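Local coordinates for ATP-dependent DNA helicase PIF1 (Candida albicans, PDB 7OTJ), which probably couples ATP hydrolysis to 5'-3' unwinding of DNA, including G-quadruplexes and forked RNA-DNA hybrids, to maintain the nuclear and mitochondrial genomes, at residues L221-L225 against R486-L492. Sequence-based numbering, arbitrary orientation.
With PO4 (phosphate ion), chain Q.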
loop_
_atom_site.group_PDB
_atom_site.type_symbol
_atom_site.label_atom_id
_atom_site.label_comp_id
_atom_site.label_asym_id
_atom_site.label_seq_id
_atom_site.Cartn_x
_atom_site.Cartn_y
_atom_site.Cartn_z
ATOM N N LEU A 221 19.479 -10.802 -16.135
ATOM C CA LEU A 221 18.630 -9.622 -16.238
ATOM C C LEU A 221 19.318 -8.343 -15.768
ATOM O O LEU A 221 18.686 -7.281 -15.782
ATOM C CB LEU A 221 17.338 -9.840 -15.452
ATOM C CG LEU A 221 16.499 -11.014 -15.952
ATOM C CD1 LEU A 221 15.219 -11.144 -15.136
ATOM C CD2 LEU A 221 16.193 -10.871 -17.441
ATOM N N SER A 222 20.573 -8.419 -15.316
ATOM C CA SER A 222 21.350 -7.224 -14.991
ATOM C C SER A 222 21.530 -6.276 -16.174
ATOM O O SER A 222 21.952 -5.134 -15.963
ATOM C CB SER A 222 22.722 -7.613 -14.440
ATOM O OG SER A 222 23.463 -8.333 -15.400
ATOM N N ARG A 223 21.255 -6.719 -17.398
ATOM C CA ARG A 223 21.419 -5.852 -18.557
ATOM C C ARG A 223 20.549 -4.607 -18.409
ATOM O O ARG A 223 19.430 -4.689 -17.896
ATOM C CB ARG A 223 21.063 -6.583 -19.853
ATOM C CG ARG A 223 19.889 -7.537 -19.729
ATOM C CD ARG A 223 18.744 -7.149 -20.648
ATOM N NE ARG A 223 17.576 -6.723 -19.886
ATOM C CZ ARG A 223 16.548 -7.504 -19.591
ATOM N NH1 ARG A 223 16.503 -8.768 -19.980
ATOM N NH2 ARG A 223 15.533 -7.003 -18.902
ATOM N N PRO A 224 21.058 -3.437 -18.787
ATOM C CA PRO A 224 20.246 -2.214 -18.746
ATOM C C PRO A 224 18.973 -2.336 -19.574
ATOM O O PRO A 224 18.949 -2.970 -20.630
ATOM C CB PRO A 224 21.185 -1.142 -19.313
ATOM C CG PRO A 224 22.252 -1.895 -20.039
ATOM C CD PRO A 224 22.412 -3.187 -19.302
ATOM N N LEU A 225 17.896 -1.755 -19.059
ATOM C CA LEU A 225 16.648 -1.686 -19.803
ATOM C C LEU A 225 16.715 -0.577 -20.846
ATOM O O LEU A 225 17.241 0.509 -20.588
ATOM C CB LEU A 225 15.471 -1.431 -18.866
ATOM C CG LEU A 225 15.076 -2.542 -17.900
ATOM C CD1 LEU A 225 13.929 -2.060 -17.041
ATOM C CD2 LEU A 225 14.686 -3.785 -18.670
ATOM N N ARG A 486 10.210 -10.312 -18.107
ATOM C CA ARG A 486 11.649 -10.169 -17.934
ATOM C C ARG A 486 12.216 -9.080 -18.833
ATOM O O ARG A 486 13.183 -8.411 -18.452
ATOM C CB ARG A 486 12.354 -11.492 -18.211
ATOM C CG ARG A 486 12.204 -12.509 -17.096
ATOM C CD ARG A 486 12.957 -13.777 -17.423
ATOM N NE ARG A 486 12.289 -14.542 -18.464
ATOM C CZ ARG A 486 12.754 -15.670 -18.982
ATOM N NH1 ARG A 486 13.952 -16.136 -18.661
ATOM N NH2 ARG A 486 11.996 -16.352 -19.834
ATOM N N ALA A 487 11.620 -8.863 -20.007
ATOM C CA ALA A 487 12.128 -7.824 -20.900
ATOM C C ALA A 487 11.977 -6.434 -20.298
ATOM O O ALA A 487 12.707 -5.515 -20.684
ATOM C CB ALA A 487 11.428 -7.884 -22.255
ATOM N N GLY A 488 11.031 -6.245 -19.379
ATOM C CA GLY A 488 10.938 -4.954 -18.726
ATOM C C GLY A 488 11.430 -4.980 -17.295
ATOM O O GLY A 488 11.048 -4.131 -16.489
ATOM N N LEU A 489 12.327 -5.912 -16.983
ATOM C CA LEU A 489 12.866 -6.054 -15.635
ATOM C C LEU A 489 14.384 -6.093 -15.683
ATOM O O LEU A 489 14.964 -6.877 -16.439
ATOM C CB LEU A 489 12.341 -7.329 -14.966
ATOM C CG LEU A 489 13.095 -7.811 -13.723
ATOM C CD1 LEU A 489 12.885 -6.858 -12.560
ATOM C CD2 LEU A 489 12.662 -9.214 -13.360
ATOM N N GLN A 490 15.023 -5.282 -14.844
ATOM C CA GLN A 490 16.462 -5.335 -14.628
ATOM C C GLN A 490 16.719 -5.655 -13.164
ATOM O O GLN A 490 16.150 -5.012 -12.277
ATOM C CB GLN A 490 17.143 -4.015 -15.010
ATOM C CG GLN A 490 18.627 -3.974 -14.652
ATOM C CD GLN A 490 19.262 -2.620 -14.913
ATOM O OE1 GLN A 490 18.661 -1.578 -14.663
ATOM N NE2 GLN A 490 20.486 -2.634 -15.428
ATOM N N VAL A 491 17.585 -6.631 -12.912
ATOM C CA VAL A 491 17.894 -7.089 -11.563
ATOM C C VAL A 491 19.351 -6.768 -11.273
ATOM O O VAL A 491 20.250 -7.202 -12.008
ATOM C CB VAL A 491 17.621 -8.590 -11.386
ATOM C CG1 VAL A 491 17.992 -9.029 -9.971
ATOM C CG2 VAL A 491 16.159 -8.907 -11.680
ATOM N N LEU A 492 19.585 -5.989 -10.224
ATOM C CA LEU A 492 20.929 -5.644 -9.790
ATOM C C LEU A 492 21.254 -6.353 -8.481
ATOM O O LEU A 492 20.417 -6.421 -7.574
ATOM C CB LEU A 492 21.079 -4.127 -9.622
ATOM C CG LEU A 492 20.835 -3.272 -10.872
ATOM C CD1 LEU A 492 20.948 -1.793 -10.538
ATOM C CD2 LEU A 492 21.784 -3.645 -12.000
HETATM P P PO4 Q . 13.893 -17.450 -22.874
HETATM O O1 PO4 Q . 12.998 -18.068 -21.822
HETATM O O2 PO4 Q . 14.235 -16.024 -22.509
HETATM O O3 PO4 Q . 13.212 -17.499 -24.224
HETATM O O4 PO4 Q . 15.176 -18.235 -22.949
HETATM O O HOH W 1 18.179 0.069 -16.724
#
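Buried Leu221 lies against Leu489 and Arg486: its CD1 is 3.7 Å from Leu489 CD2 and also meets the Arg486 CG methylene, both side chains crossing it at about a right angle. Beyond that methylene, Arg486 NE forms a salt bridge with Asp195, and NH2 hydrogen-bonds a phosphate probably from the crystallisation liquor. Val491 N donates to Leu221 O at 3.1 Å. A second grip comes from Arg223, where bends at chi2 (119°) and chi3 carry the guanidinium back to the turn before the strand; NH2 donates to Arg486 O at 2.8 Å (169°), in that carbonyl's plane and its own guanidinium plane. Leu489 N donates to the same oxygen.

Gln490, extended with CG anti to its backbone N, sends NE2 to Ser222 O over 2.9 Å, nearly straight (176°), and Leu225 CG packs 3.8 Å from Gln490 CB. The solvent side is looser: a water links Gln490 OE1 with Leu225 N, Pro224 is exposed, and Ser222 OG hydrogen-bonds Cys219 O.

Residues 486-492 fall in a predicted DNA-binding region, yet about 15 Å (nearest atoms) from the nucleic acid. The loop after helix 212-219 flanks edge strand 489-492 of a four-stranded parallel sheet, consistent with the second RecA-like domain of an SF1 helicase; strand 463-466 pairs alongside, and helix 196-204 packs against Arg486 and Leu489.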